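Local atomic coordinates of EGF family domain-containing protein (Toxoplasma gondii, PDB entry 4Z80), a protein that binds a RON2-like partner peptide as a divergent AMA of Toxoplasma gondii and probably contributes to the moving junction formed during host-cell invasion. Residues A[64-69]-A[173-178]; A[144-149]-A[310-315]; A[166-171]-A[186-191]; A[353-358]-A[443-448]; A[404-409]-A[427-432]. One frame throughout, in Å; residues are numbered along the deposited sequence.

Contact 1. Residues A[64-69]-A[173-178]; sequences YDSSAQ and VTDKEF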
# COMPACT_ATOMS: atom_id res chain seq x y z
N TYR A 64 9.03 7.85 9.68
CA TYR A 64 8.80 8.06 11.10
C TYR A 64 9.05 6.75 11.81
O TYR A 64 8.40 5.75 11.51
CB TYR A 64 7.37 8.54 11.34
CG TYR A 64 6.99 8.72 12.79
CD1 TYR A 64 7.35 9.86 13.48
CD2 TYR A 64 6.25 7.75 13.45
CE1 TYR A 64 6.99 10.04 14.81
CE2 TYR A 64 5.89 7.92 14.78
CZ TYR A 64 6.26 9.06 15.45
OH TYR A 64 5.90 9.23 16.76
N ASP A 65 9.99 6.75 12.75
CA ASP A 65 10.32 5.55 13.50
C ASP A 65 10.34 5.87 15.00
O ASP A 65 11.27 6.49 15.50
CB ASP A 65 11.66 4.98 13.05
CG ASP A 65 11.87 3.56 13.55
OD1 ASP A 65 11.36 3.23 14.63
OD2 ASP A 65 12.55 2.77 12.85
N SER A 66 9.30 5.43 15.69
CA SER A 66 9.17 5.66 17.13
C SER A 66 9.46 4.38 17.92
O SER A 66 9.02 4.24 19.05
CB SER A 66 7.78 6.19 17.47
OG SER A 66 6.78 5.31 17.01
N SER A 67 10.19 3.45 17.31
CA SER A 67 10.76 2.35 18.08
C SER A 67 11.78 2.97 19.03
O SER A 67 12.24 4.09 18.81
CB SER A 67 11.38 1.28 17.18
OG SER A 67 12.51 1.78 16.47
N ALA A 68 12.13 2.25 20.09
CA ALA A 68 13.08 2.76 21.06
C ALA A 68 14.42 3.12 20.40
O ALA A 68 15.06 4.10 20.79
CB ALA A 68 13.29 1.74 22.16
N GLN A 69 14.82 2.34 19.40
CA GLN A 69 16.09 2.58 18.70
C GLN A 69 15.96 3.51 17.50
O GLN A 69 16.96 3.97 16.96
CB GLN A 69 16.71 1.25 18.24
CG GLN A 69 16.99 0.27 19.37
CD GLN A 69 17.76 0.90 20.51
OE1 GLN A 69 18.75 1.59 20.29
NE2 GLN A 69 17.28 0.69 21.73
N VAL A 173 6.99 -3.98 21.65
CA VAL A 173 6.13 -3.40 22.69
C VAL A 173 6.51 -1.98 23.07
O VAL A 173 5.65 -1.20 23.50
CB VAL A 173 6.12 -4.27 23.98
CG1 VAL A 173 5.55 -5.63 23.68
CG2 VAL A 173 7.49 -4.36 24.57
N THR A 174 7.78 -1.63 22.93
CA THR A 174 8.25 -0.29 23.27
C THR A 174 8.26 0.66 22.06
O THR A 174 8.80 1.77 22.14
CB THR A 174 9.66 -0.34 23.88
OG1 THR A 174 10.56 -1.01 22.99
CG2 THR A 174 9.64 -1.09 25.22
N ASP A 175 7.66 0.22 20.96
CA ASP A 175 7.45 1.05 19.77
C ASP A 175 6.13 1.80 19.94
O ASP A 175 5.09 1.18 20.12
CB ASP A 175 7.42 0.16 18.52
CG ASP A 175 7.39 0.95 17.21
OD1 ASP A 175 6.89 2.10 17.17
OD2 ASP A 175 7.87 0.39 16.20
N LYS A 176 6.17 3.13 19.87
CA LYS A 176 4.98 3.93 20.13
C LYS A 176 3.89 3.74 19.07
O LYS A 176 2.74 4.11 19.30
CB LYS A 176 5.37 5.40 20.25
CG LYS A 176 6.33 5.65 21.41
CD LYS A 176 6.49 7.13 21.73
CE LYS A 176 7.38 7.32 22.95
NZ LYS A 176 7.42 8.73 23.42
N GLU A 177 4.24 3.13 17.94
CA GLU A 177 3.24 2.83 16.91
C GLU A 177 2.66 1.42 17.03
O GLU A 177 1.69 1.08 16.36
CB GLU A 177 3.83 3.01 15.51
CG GLU A 177 4.07 4.46 15.16
CD GLU A 177 4.10 4.70 13.66
OE1 GLU A 177 5.07 4.27 13.01
OE2 GLU A 177 3.15 5.32 13.15
N PHE A 178 3.26 0.60 17.89
CA PHE A 178 2.81 -0.77 18.07
C PHE A 178 1.75 -0.83 19.16
O PHE A 178 1.82 -0.08 20.13
CB PHE A 178 3.99 -1.67 18.44
CG PHE A 178 3.66 -3.14 18.47
CD1 PHE A 178 3.74 -3.91 17.32
CD2 PHE A 178 3.28 -3.76 19.66
CE1 PHE A 178 3.45 -5.25 17.34
CE2 PHE A 178 2.98 -5.12 19.68
CZ PHE A 178 3.07 -5.87 18.52
O HOH W 1 5.95 5.21 10.61
O HOH W 2 9.77 4.49 21.68
O HOH W 3 10.97 -0.39 20.31
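Residues 64-69 and 173-178 are irregular loops running in nearly opposite directions, 165° apart. Their backbones are closest at Ser67 and Asp175, whose CA atoms lie 3.9 Å apart. One direct backbone bond joins them: Lys176 N donates to Ser66 O over 3.2 Å, almost straight at 170° but from above the carbonyl plane. Water 2 binds the same Ser66 O and also Thr174 O.

Asp175 CG stands anti to its backbone N. Asp175 OD1 accepts Glu177 N at 2.9 Å in an Asx turn, inside a type I turn from Asp175 to Phe178. Asp65 makes a second Asx turn. Asp65 OD1 takes both Ser67 N and Ser67 OG, the hydroxyl at 2.6 Å. Ser66 OG packs against Glu177 CG at 3.4 Å. The Glu177 carboxylate stands nearly perpendicular to the Tyr64 ring, 86° between planes, with Glu177 OE1 at the ring edge 3.7 Å from Tyr64 CD2. Water 1 ties Tyr64 O to Glu177 OE1.

Asp65, Asp175 and Glu177 gather three acids in a buried spot. Arg276 makes salt bridges to Asp175 and Glu177. His264 binds Asp175 and His335 binds Glu177. The cluster is probably kept ionised by the basic groups around it.

Contact 2. Residues A[144-149]-A[310-315]; sequences VAKSIE and DDTNAF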
# COMPACT_ATOMS: atom_id res chain seq x y z
N VAL A 144 14.71 -13.29 -6.17
CA VAL A 144 14.34 -13.39 -7.58
C VAL A 144 15.34 -12.61 -8.42
O VAL A 144 15.88 -11.59 -7.98
CB VAL A 144 12.90 -12.89 -7.84
CG1 VAL A 144 11.89 -13.70 -7.03
CG2 VAL A 144 12.76 -11.41 -7.53
N ALA A 145 15.58 -13.08 -9.64
CA ALA A 145 16.55 -12.44 -10.52
C ALA A 145 16.17 -10.97 -10.70
O ALA A 145 14.99 -10.65 -10.79
CB ALA A 145 16.60 -13.15 -11.87
N LYS A 146 17.16 -10.09 -10.75
CA LYS A 146 16.89 -8.67 -10.91
C LYS A 146 16.01 -8.41 -12.15
O LYS A 146 15.14 -7.54 -12.13
CB LYS A 146 18.19 -7.88 -11.01
CG LYS A 146 18.01 -6.36 -11.15
CD LYS A 146 17.28 -5.74 -9.96
CE LYS A 146 17.22 -4.22 -10.11
NZ LYS A 146 16.58 -3.54 -8.95
N SER A 147 16.21 -9.19 -13.20
CA SER A 147 15.48 -8.98 -14.44
C SER A 147 13.99 -9.31 -14.33
O SER A 147 13.23 -8.95 -15.24
CB SER A 147 16.11 -9.81 -15.56
OG SER A 147 16.12 -11.19 -15.23
N ILE A 148 13.57 -9.96 -13.24
CA ILE A 148 12.14 -10.18 -13.00
C ILE A 148 11.66 -9.55 -11.69
O ILE A 148 10.55 -9.85 -11.24
CB ILE A 148 11.77 -11.70 -12.99
CG1 ILE A 148 12.32 -12.41 -11.75
CG2 ILE A 148 12.28 -12.38 -14.26
CD1 ILE A 148 11.59 -13.72 -11.44
N GLU A 149 12.47 -8.69 -11.08
CA GLU A 149 12.10 -8.04 -9.82
C GLU A 149 10.75 -7.35 -9.93
O GLU A 149 10.46 -6.69 -10.93
CB GLU A 149 13.15 -7.00 -9.41
CG GLU A 149 12.85 -6.34 -8.06
CD GLU A 149 13.71 -5.13 -7.75
OE1 GLU A 149 14.04 -4.36 -8.68
OE2 GLU A 149 14.05 -4.94 -6.57
N ASP A 310 19.99 -6.24 -15.31
CA ASP A 310 20.71 -7.12 -14.38
C ASP A 310 21.40 -6.35 -13.25
O ASP A 310 21.94 -6.95 -12.32
CB ASP A 310 21.77 -7.92 -15.14
CG ASP A 310 21.17 -8.83 -16.19
OD1 ASP A 310 20.17 -9.51 -15.88
OD2 ASP A 310 21.69 -8.85 -17.32
N ASP A 311 21.38 -5.02 -13.34
CA ASP A 311 22.10 -4.16 -12.40
C ASP A 311 21.35 -4.07 -11.08
O ASP A 311 20.33 -3.38 -11.00
CB ASP A 311 22.29 -2.78 -13.02
CG ASP A 311 23.12 -1.83 -12.16
OD1 ASP A 311 23.48 -2.19 -11.02
OD2 ASP A 311 23.39 -0.71 -12.64
N THR A 312 21.86 -4.74 -10.05
CA THR A 312 21.16 -4.79 -8.77
C THR A 312 21.27 -3.48 -8.00
O THR A 312 20.65 -3.33 -6.94
CB THR A 312 21.66 -5.95 -7.89
OG1 THR A 312 23.05 -5.78 -7.59
CG2 THR A 312 21.45 -7.28 -8.59
N ASN A 313 22.02 -2.51 -8.53
CA ASN A 313 22.06 -1.19 -7.92
C ASN A 313 21.11 -0.21 -8.62
O ASN A 313 20.98 0.94 -8.20
CB ASN A 313 23.48 -0.63 -7.92
CG ASN A 313 23.69 0.43 -6.86
OD1 ASN A 313 24.10 1.55 -7.15
ND2 ASN A 313 23.38 0.08 -5.61
N ALA A 314 20.43 -0.68 -9.67
CA ALA A 314 19.48 0.16 -10.39
C ALA A 314 18.07 -0.03 -9.82
O ALA A 314 17.79 -1.01 -9.12
CB ALA A 314 19.49 -0.15 -11.88
N PHE A 315 17.22 0.95 -10.08
CA PHE A 315 15.81 0.90 -9.71
C PHE A 315 14.99 1.02 -10.98
O PHE A 315 15.33 1.77 -11.90
CB PHE A 315 15.45 2.00 -8.71
CG PHE A 315 14.21 1.71 -7.90
CD1 PHE A 315 12.95 1.99 -8.42
CD2 PHE A 315 14.30 1.14 -6.64
CE1 PHE A 315 11.80 1.70 -7.69
CE2 PHE A 315 13.14 0.86 -5.90
CZ PHE A 315 11.90 1.15 -6.43
O HOH W 4 18.22 -4.36 -6.79
O HOH W 5 18.61 -10.84 -14.00
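Two carboxylates, those of Glu149 and Asp311, are met from above their planes. Lys146 NZ approaches Glu149 OE1 39° out of the carboxylate plane, and Asn313 N reaches Asp311 OD1 at 46° out of plane. The Phe315 ring meets the ring of Tyr294 obliquely.

Lys146 carries most of the contact. Its CG is anti to the backbone N, and the chain bends at chi2 (61°) before running straight to the amino group. The methylenes pass along the backbone of 310-312, with Lys146 CE 3.3 Å from Asp311 O. Lys146 NZ has three partners: a hydrogen bond to Ala314 O at 2.8 Å, a salt bridge to Glu149 OE1 at 2.7 Å, and water 4 at 2.8 Å. That water donates a hydrogen bond to Thr312 O.

The accepting loop is a type I turn from Asp311 to Ala314, reinforced by an Asx turn at Asp311. The lysine comes from a short 3-10 segment, residues 146-147. Two surface loops distant in the chain are joined here.

Lys146 CB also touches Thr312 CG2 at 4.1 Å. Water 5 accepts from Ser147 N and donates to Asp310 OD1 at 2.8 Å. Outside the two segments, Tyr294 OH and His122 N bind Glu149 OE2.

Contact 3. Residues A[166-171]-A[186-191]; sequences NVYRQD and VTESNP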
# COMPACT_ATOMS: atom_id res chain seq x y z
N ASN A 166 12.90 -11.16 22.70
CA ASN A 166 13.59 -9.88 22.62
C ASN A 166 13.06 -9.03 21.47
O ASN A 166 12.95 -7.82 21.59
CB ASN A 166 15.09 -10.08 22.49
CG ASN A 166 15.70 -10.71 23.72
OD1 ASN A 166 15.00 -10.99 24.69
ND2 ASN A 166 17.00 -10.95 23.69
N VAL A 167 12.73 -9.68 20.36
CA VAL A 167 12.07 -8.99 19.25
C VAL A 167 10.80 -8.34 19.79
O VAL A 167 10.56 -7.15 19.58
CB VAL A 167 11.72 -9.95 18.08
CG1 VAL A 167 10.88 -9.24 17.01
CG2 VAL A 167 12.98 -10.53 17.45
N TYR A 168 10.00 -9.12 20.51
CA TYR A 168 8.74 -8.62 21.03
C TYR A 168 8.92 -7.55 22.10
O TYR A 168 8.26 -6.51 22.06
CB TYR A 168 7.89 -9.76 21.60
CG TYR A 168 6.50 -9.29 21.95
CD1 TYR A 168 5.62 -8.91 20.94
CD2 TYR A 168 6.07 -9.20 23.26
CE1 TYR A 168 4.35 -8.46 21.24
CE2 TYR A 168 4.79 -8.76 23.57
CZ TYR A 168 3.94 -8.39 22.55
OH TYR A 168 2.67 -7.93 22.82
N ARG A 169 9.81 -7.78 23.05
CA ARG A 169 9.86 -6.91 24.22
C ARG A 169 10.77 -5.68 24.04
O ARG A 169 10.52 -4.64 24.65
CB ARG A 169 10.28 -7.72 25.45
CG ARG A 169 9.13 -8.58 25.98
CD ARG A 169 9.55 -9.71 26.91
NE ARG A 169 10.89 -9.57 27.47
CZ ARG A 169 11.43 -10.43 28.33
NH1 ARG A 169 12.66 -10.23 28.79
NH2 ARG A 169 10.74 -11.50 28.72
N GLN A 170 11.79 -5.79 23.19
CA GLN A 170 12.75 -4.69 23.00
C GLN A 170 12.44 -3.85 21.76
O GLN A 170 12.85 -2.68 21.70
CB GLN A 170 14.18 -5.21 22.85
CG GLN A 170 14.52 -6.49 23.59
CD GLN A 170 15.18 -6.22 24.91
OE1 GLN A 170 14.75 -5.36 25.68
NE2 GLN A 170 16.25 -6.96 25.18
N ASP A 171 11.79 -4.44 20.77
CA ASP A 171 11.48 -3.71 19.53
C ASP A 171 9.99 -3.41 19.39
O ASP A 171 9.63 -2.27 19.13
CB ASP A 171 11.96 -4.48 18.30
CG ASP A 171 13.43 -4.26 18.00
OD1 ASP A 171 14.06 -3.37 18.61
OD2 ASP A 171 13.97 -4.98 17.13
N VAL A 186 0.58 -11.10 16.08
CA VAL A 186 2.03 -11.13 15.95
C VAL A 186 2.66 -10.77 17.31
O VAL A 186 3.35 -9.76 17.47
CB VAL A 186 2.50 -10.19 14.78
CG1 VAL A 186 2.02 -8.76 14.99
CG2 VAL A 186 3.99 -10.27 14.56
N THR A 187 2.40 -11.62 18.30
CA THR A 187 2.92 -11.44 19.65
C THR A 187 3.65 -12.69 20.12
O THR A 187 3.64 -13.72 19.44
CB THR A 187 1.81 -11.13 20.65
OG1 THR A 187 0.98 -12.28 20.80
CG2 THR A 187 0.97 -9.95 20.18
N GLU A 188 4.27 -12.59 21.29
CA GLU A 188 4.90 -13.74 21.95
C GLU A 188 3.99 -14.95 22.01
O GLU A 188 4.38 -16.07 21.69
CB GLU A 188 5.30 -13.38 23.38
CG GLU A 188 6.71 -12.92 23.57
CD GLU A 188 7.04 -12.74 25.03
OE1 GLU A 188 6.86 -13.71 25.80
OE2 GLU A 188 7.46 -11.63 25.42
N SER A 189 2.76 -14.71 22.46
CA SER A 189 1.81 -15.78 22.73
C SER A 189 1.03 -16.21 21.50
O SER A 189 0.42 -17.28 21.49
CB SER A 189 0.84 -15.35 23.83
OG SER A 189 0.15 -14.17 23.46
N ASN A 190 1.05 -15.38 20.46
CA ASN A 190 0.36 -15.70 19.21
C ASN A 190 1.18 -15.21 18.02
O ASN A 190 0.85 -14.20 17.40
CB ASN A 190 -1.03 -15.08 19.19
CG ASN A 190 -1.87 -15.56 18.02
OD1 ASN A 190 -1.66 -16.66 17.51
ND2 ASN A 190 -2.82 -14.73 17.60
N PRO A 191 2.27 -15.91 17.71
CA PRO A 191 3.15 -15.40 16.65
C PRO A 191 2.60 -15.63 15.25
O PRO A 191 1.74 -16.48 15.02
CB PRO A 191 4.45 -16.18 16.86
CG PRO A 191 4.04 -17.44 17.52
CD PRO A 191 2.83 -17.11 18.36
O HOH W 6 8.77 -13.06 27.79
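Water 6 is the best-held polar atom between the two segments, and two clear hydrogen bonds grip it. Arg169 NH2 donates to water 6 at 2.7 Å, and the water donates to Glu188 OE1 at 2.8 Å. The two charges form no direct salt bridge, Arg169 NE being 4.5 Å from Glu188 OE2. The arginine chain bends at chi3 (17°), and Arg169 CD lies 3.2 Å from Glu188 OE2.

Tyr168 supplies most of the packing. Its CG is anti to the backbone N (chi1 -171°), which sends the ring from helix 165-172 toward the loop. Glu188 N sits over the centre of one face of the Tyr168 ring, 3.9 Å above the plane. The side chain of Thr187 runs beside the ring and points the same way, Thr187 CG2 3.7 Å from Tyr168 OH. Glu188 crosses the ring at about a right angle, and Glu188 OE2 comes within 3.5 Å of Tyr168 CD2.

Asp171 OD2 accepts a bond from Gln10 N of the bound peptide chain, so this helix also binds peptide. In the loop, Asn190 N donates to Thr187 OG1 in an ST motif. Val186 and Thr187 together face Asn190, the arrangement of a classic beta bulge.

Contact 4. Residues A[353-358]-A[443-448]; sequences VRWGVV and TMAFTS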
# COMPACT_ATOMS: atom_id res chain seq x y z
N VAL A 353 -24.55 11.83 -11.69
CA VAL A 353 -24.49 13.03 -10.88
C VAL A 353 -23.34 13.94 -11.31
O VAL A 353 -22.41 13.49 -11.98
CB VAL A 353 -24.36 12.72 -9.37
CG1 VAL A 353 -25.69 12.17 -8.82
CG2 VAL A 353 -23.21 11.75 -9.11
N ARG A 354 -23.47 15.20 -10.90
CA ARG A 354 -22.49 16.26 -11.18
C ARG A 354 -22.06 16.92 -9.87
O ARG A 354 -22.91 17.25 -9.04
CB ARG A 354 -23.09 17.33 -12.10
CG ARG A 354 -23.74 16.82 -13.37
CD ARG A 354 -24.84 17.77 -13.85
NE ARG A 354 -24.33 19.10 -14.16
CZ ARG A 354 -25.11 20.17 -14.36
NH1 ARG A 354 -26.43 20.07 -14.26
NH2 ARG A 354 -24.56 21.34 -14.64
N TRP A 355 -20.76 17.16 -9.67
CA TRP A 355 -20.30 17.85 -8.46
C TRP A 355 -20.84 19.27 -8.37
O TRP A 355 -20.82 20.01 -9.36
CB TRP A 355 -18.77 17.93 -8.40
CG TRP A 355 -18.07 16.61 -8.41
CD1 TRP A 355 -17.35 16.07 -9.44
CD2 TRP A 355 -18.00 15.67 -7.34
NE1 TRP A 355 -16.85 14.85 -9.08
CE2 TRP A 355 -17.23 14.58 -7.79
CE3 TRP A 355 -18.51 15.64 -6.04
CZ2 TRP A 355 -16.97 13.46 -7.00
CZ3 TRP A 355 -18.25 14.54 -5.25
CH2 TRP A 355 -17.49 13.46 -5.73
N GLY A 356 -21.28 19.68 -7.19
CA GLY A 356 -21.74 21.04 -6.99
C GLY A 356 -21.47 21.59 -5.60
O GLY A 356 -20.89 20.93 -4.74
N VAL A 357 -21.90 22.84 -5.40
CA VAL A 357 -21.89 23.48 -4.09
C VAL A 357 -23.30 24.00 -3.82
O VAL A 357 -24.07 24.21 -4.74
CB VAL A 357 -20.85 24.62 -4.00
CG1 VAL A 357 -19.43 24.07 -4.16
CG2 VAL A 357 -21.14 25.70 -5.05
N VAL A 358 -23.65 24.18 -2.55
CA VAL A 358 -25.01 24.56 -2.21
C VAL A 358 -25.28 25.99 -2.66
O VAL A 358 -24.42 26.86 -2.57
CB VAL A 358 -25.27 24.41 -0.70
CG1 VAL A 358 -26.65 24.95 -0.33
CG2 VAL A 358 -25.17 22.95 -0.28
N THR A 443 -24.22 12.15 -17.03
CA THR A 443 -22.98 12.48 -16.33
C THR A 443 -22.51 11.38 -15.37
O THR A 443 -23.24 10.46 -15.02
CB THR A 443 -23.13 13.78 -15.54
OG1 THR A 443 -24.04 13.59 -14.45
CG2 THR A 443 -23.63 14.89 -16.44
N MET A 444 -21.25 11.50 -14.97
CA MET A 444 -20.62 10.60 -14.01
C MET A 444 -19.58 11.41 -13.26
O MET A 444 -18.89 12.23 -13.87
CB MET A 444 -19.97 9.40 -14.70
CG MET A 444 -19.31 8.39 -13.75
SD MET A 444 -18.83 6.88 -14.58
CE MET A 444 -20.44 6.19 -14.98
N ALA A 445 -19.47 11.18 -11.96
CA ALA A 445 -18.56 11.93 -11.10
C ALA A 445 -17.43 11.04 -10.60
O ALA A 445 -17.68 9.94 -10.09
CB ALA A 445 -19.31 12.55 -9.94
N PHE A 446 -16.20 11.54 -10.72
CA PHE A 446 -14.99 10.86 -10.27
C PHE A 446 -14.26 11.67 -9.21
O PHE A 446 -14.34 12.90 -9.20
CB PHE A 446 -14.02 10.64 -11.44
CG PHE A 446 -14.51 9.71 -12.52
CD1 PHE A 446 -15.30 10.19 -13.55
CD2 PHE A 446 -14.15 8.37 -12.53
CE1 PHE A 446 -15.75 9.34 -14.56
CE2 PHE A 446 -14.58 7.52 -13.54
CZ PHE A 446 -15.39 8.01 -14.55
N THR A 447 -13.53 10.97 -8.34
CA THR A 447 -12.50 11.61 -7.52
C THR A 447 -11.14 11.01 -7.86
O THR A 447 -11.04 9.96 -8.50
CB THR A 447 -12.71 11.47 -5.98
OG1 THR A 447 -12.23 10.19 -5.53
CG2 THR A 447 -14.16 11.70 -5.59
N SER A 448 -10.08 11.68 -7.41
CA SER A 448 -8.73 11.21 -7.66
C SER A 448 -8.37 9.93 -6.92
O SER A 448 -7.36 9.30 -7.22
CB SER A 448 -7.74 12.32 -7.28
OG SER A 448 -7.93 12.75 -5.95
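Trp355 has CG anti to its carbonyl carbon (chi1 -59°), which brings the indole across strand 443-447. Ala445 CB lies over one face of the five-membered ring of Trp355, 3.8 Å from its centroid, in a CH-pi contact. Phe446 O sits at the ring edge and takes a weak bond from Trp355 NE1 at 3.2 Å, bent to 132°. Trp355 NE1 has a second weak partner in Ala406 O. Thr447 places CG2 anti to its carbonyl carbon, and that methyl meets Trp355 CZ2 at 3.6 Å.

The two strands belong to different sheets, and their N-to-C directions are 52° apart. The contact is therefore packing between sheets, with Trp355 filling much of the join. Trp405 and Phe19 meet the same indole edge-to-face.

Thr443 OG1 lies between its backbone N and carbonyl carbon, from where it gives a weak bond to Val353 O at 3.0 Å. Arg354 CG packs against Thr443 CG2 at 3.6 Å. The arginine then bends at chi3, and its NH1 forms a salt bridge with Glu468.

Contact 5. Residues A[404-409]-A[427-432]; sequences HWATFV and CFFYST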
# COMPACT_ATOMS: atom_id res chain seq x y z
N HIS A 404 -9.11 17.19 -7.73
CA HIS A 404 -9.49 15.94 -7.05
C HIS A 404 -10.89 15.47 -7.38
O HIS A 404 -11.29 14.39 -6.93
CB HIS A 404 -9.36 16.11 -5.54
CG HIS A 404 -7.95 16.29 -5.11
ND1 HIS A 404 -7.01 15.28 -5.23
CD2 HIS A 404 -7.29 17.38 -4.66
CE1 HIS A 404 -5.84 15.74 -4.83
NE2 HIS A 404 -5.98 17.00 -4.48
N TRP A 405 -11.62 16.25 -8.18
CA TRP A 405 -12.99 15.94 -8.56
C TRP A 405 -13.14 16.26 -10.03
O TRP A 405 -12.66 17.29 -10.49
CB TRP A 405 -13.99 16.77 -7.74
CG TRP A 405 -13.72 16.72 -6.27
CD1 TRP A 405 -14.23 15.83 -5.36
CD2 TRP A 405 -12.83 17.57 -5.53
NE1 TRP A 405 -13.72 16.08 -4.11
CE2 TRP A 405 -12.85 17.14 -4.19
CE3 TRP A 405 -12.01 18.65 -5.88
CZ2 TRP A 405 -12.11 17.76 -3.19
CZ3 TRP A 405 -11.27 19.26 -4.89
CH2 TRP A 405 -11.31 18.82 -3.57
N ALA A 406 -13.81 15.37 -10.76
CA ALA A 406 -14.16 15.62 -12.14
C ALA A 406 -15.59 15.19 -12.42
O ALA A 406 -16.08 14.21 -11.85
CB ALA A 406 -13.22 14.91 -13.09
N THR A 407 -16.25 15.92 -13.31
CA THR A 407 -17.56 15.55 -13.82
C THR A 407 -17.40 15.25 -15.29
O THR A 407 -16.92 16.10 -16.05
CB THR A 407 -18.61 16.68 -13.65
OG1 THR A 407 -18.83 16.93 -12.26
CG2 THR A 407 -19.94 16.32 -14.33
N PHE A 408 -17.78 14.04 -15.67
CA PHE A 408 -17.81 13.63 -17.06
C PHE A 408 -19.20 13.84 -17.61
O PHE A 408 -20.18 13.42 -17.00
CB PHE A 408 -17.39 12.17 -17.21
CG PHE A 408 -17.46 11.67 -18.62
CD1 PHE A 408 -16.44 11.97 -19.51
CD2 PHE A 408 -18.51 10.89 -19.05
CE1 PHE A 408 -16.48 11.51 -20.81
CE2 PHE A 408 -18.56 10.41 -20.35
CZ PHE A 408 -17.54 10.72 -21.23
N VAL A 409 -19.30 14.53 -18.74
CA VAL A 409 -20.57 14.77 -19.40
C VAL A 409 -20.54 14.10 -20.77
O VAL A 409 -19.84 14.56 -21.67
CB VAL A 409 -20.86 16.28 -19.54
CG1 VAL A 409 -22.24 16.51 -20.18
CG2 VAL A 409 -20.76 16.98 -18.19
N CYS A 427 -14.68 16.12 -20.05
CA CYS A 427 -14.26 16.06 -18.65
C CYS A 427 -14.06 17.43 -18.08
O CYS A 427 -13.30 18.21 -18.64
CB CYS A 427 -12.95 15.32 -18.48
SG CYS A 427 -12.70 13.92 -19.50
N PHE A 428 -14.71 17.72 -16.96
CA PHE A 428 -14.53 18.99 -16.27
C PHE A 428 -13.80 18.75 -14.96
O PHE A 428 -14.25 17.95 -14.14
CB PHE A 428 -15.87 19.68 -16.01
CG PHE A 428 -16.59 20.06 -17.26
CD1 PHE A 428 -16.35 21.27 -17.87
CD2 PHE A 428 -17.51 19.20 -17.83
CE1 PHE A 428 -17.01 21.62 -19.03
CE2 PHE A 428 -18.18 19.54 -18.99
CZ PHE A 428 -17.93 20.75 -19.58
N PHE A 429 -12.68 19.45 -14.76
CA PHE A 429 -11.83 19.24 -13.59
C PHE A 429 -12.00 20.36 -12.57
O PHE A 429 -12.08 21.54 -12.93
CB PHE A 429 -10.36 19.16 -14.01
CG PHE A 429 -10.04 18.04 -14.96
CD1 PHE A 429 -9.94 16.74 -14.51
CD2 PHE A 429 -9.81 18.30 -16.30
CE1 PHE A 429 -9.63 15.71 -15.38
CE2 PHE A 429 -9.51 17.27 -17.18
CZ PHE A 429 -9.42 15.97 -16.71
N TYR A 430 -12.04 19.99 -11.29
CA TYR A 430 -12.28 20.92 -10.21
C TYR A 430 -11.24 20.84 -9.10
O TYR A 430 -10.73 19.75 -8.80
CB TYR A 430 -13.65 20.66 -9.59
CG TYR A 430 -14.79 20.61 -10.58
CD1 TYR A 430 -15.29 21.77 -11.15
CD2 TYR A 430 -15.38 19.40 -10.92
CE1 TYR A 430 -16.34 21.72 -12.04
CE2 TYR A 430 -16.43 19.34 -11.81
CZ TYR A 430 -16.91 20.50 -12.36
OH TYR A 430 -17.95 20.43 -13.25
N SER A 431 -10.98 21.98 -8.46
CA SER A 431 -10.17 22.03 -7.25
C SER A 431 -10.96 22.55 -6.04
O SER A 431 -10.38 22.79 -4.98
CB SER A 431 -8.93 22.90 -7.47
OG SER A 431 -9.30 24.24 -7.74
N THR A 432 -12.27 22.69 -6.21
CA THR A 432 -13.19 23.16 -5.18
C THR A 432 -13.78 21.97 -4.42
O THR A 432 -14.15 20.98 -5.04
CB THR A 432 -14.36 23.97 -5.78
OG1 THR A 432 -13.85 25.08 -6.53
CG2 THR A 432 -15.29 24.48 -4.68
O HOH W 7 -20.09 19.34 -11.95
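Strands 405-410 and 424-430 are antiparallel neighbours in a four-stranded sheet of what is probably the PAN-like part of the protein. Helix 378-387 covers the face bearing Ala406, Phe408 and Cys427, where Cys427 is disulfide-bonded to Cys381.

Backbone bonds set the register. Thr407 and Phe428 form a hydrogen-bonded pair, with Thr407 N to Phe428 O at 3.0 Å and Phe428 N to Thr407 O at 2.9 Å. Tyr430 N donates to Trp405 O almost along the C=O axis. His404 N adds a bond to Tyr430 O. Between these pairs, Ala406 CA makes a CA-H...O contact with Phe428 O at 3.1 Å.

Apolar contacts lie on both faces. Ala406 CB touches Phe429 CD1 at 4.0 Å on the helix side. On the other face, Val409 CG2 meets the edge of the Phe428 ring at CE2, 3.7 Å away.

The Trp405 indole is held between His404 CB on one face and Thr432 O on the opposite face, which stands 3.2 Å above the ring plane. Its NE1 is bonded to Phe19 O.

Polar side chains meet at the edge of the Tyr430 ring, where Thr407 OG1 approaches CE2. Water 7 links Thr407 OG1 and Tyr430 OH, 2.7 Å from each.

In the fold
Contacts 1 and 3 lie on the opposite side of the chain's centre from contacts 4 and 5. Contact 2 is a separate site, its centre about 32 Å from that of contact 1. The centres of contacts 1 and 3 are 13 Å apart; helix 165-172 of contact 3 leads straight into 173-178 of contact 1. Their segments alternate along the chain, and contact 3 is nested within the loop closed by contact 2. Contacts 4 and 5 have centres only 7 Å apart. Strands 405-410 and 443-447 are neighbours in one sheet, and contact 5 is nested inside contact 4. Contacts 1 and 3 probably lie in the first AMA domain, where the bound peptide touches helix 165-172, and contacts 4 and 5 in the second.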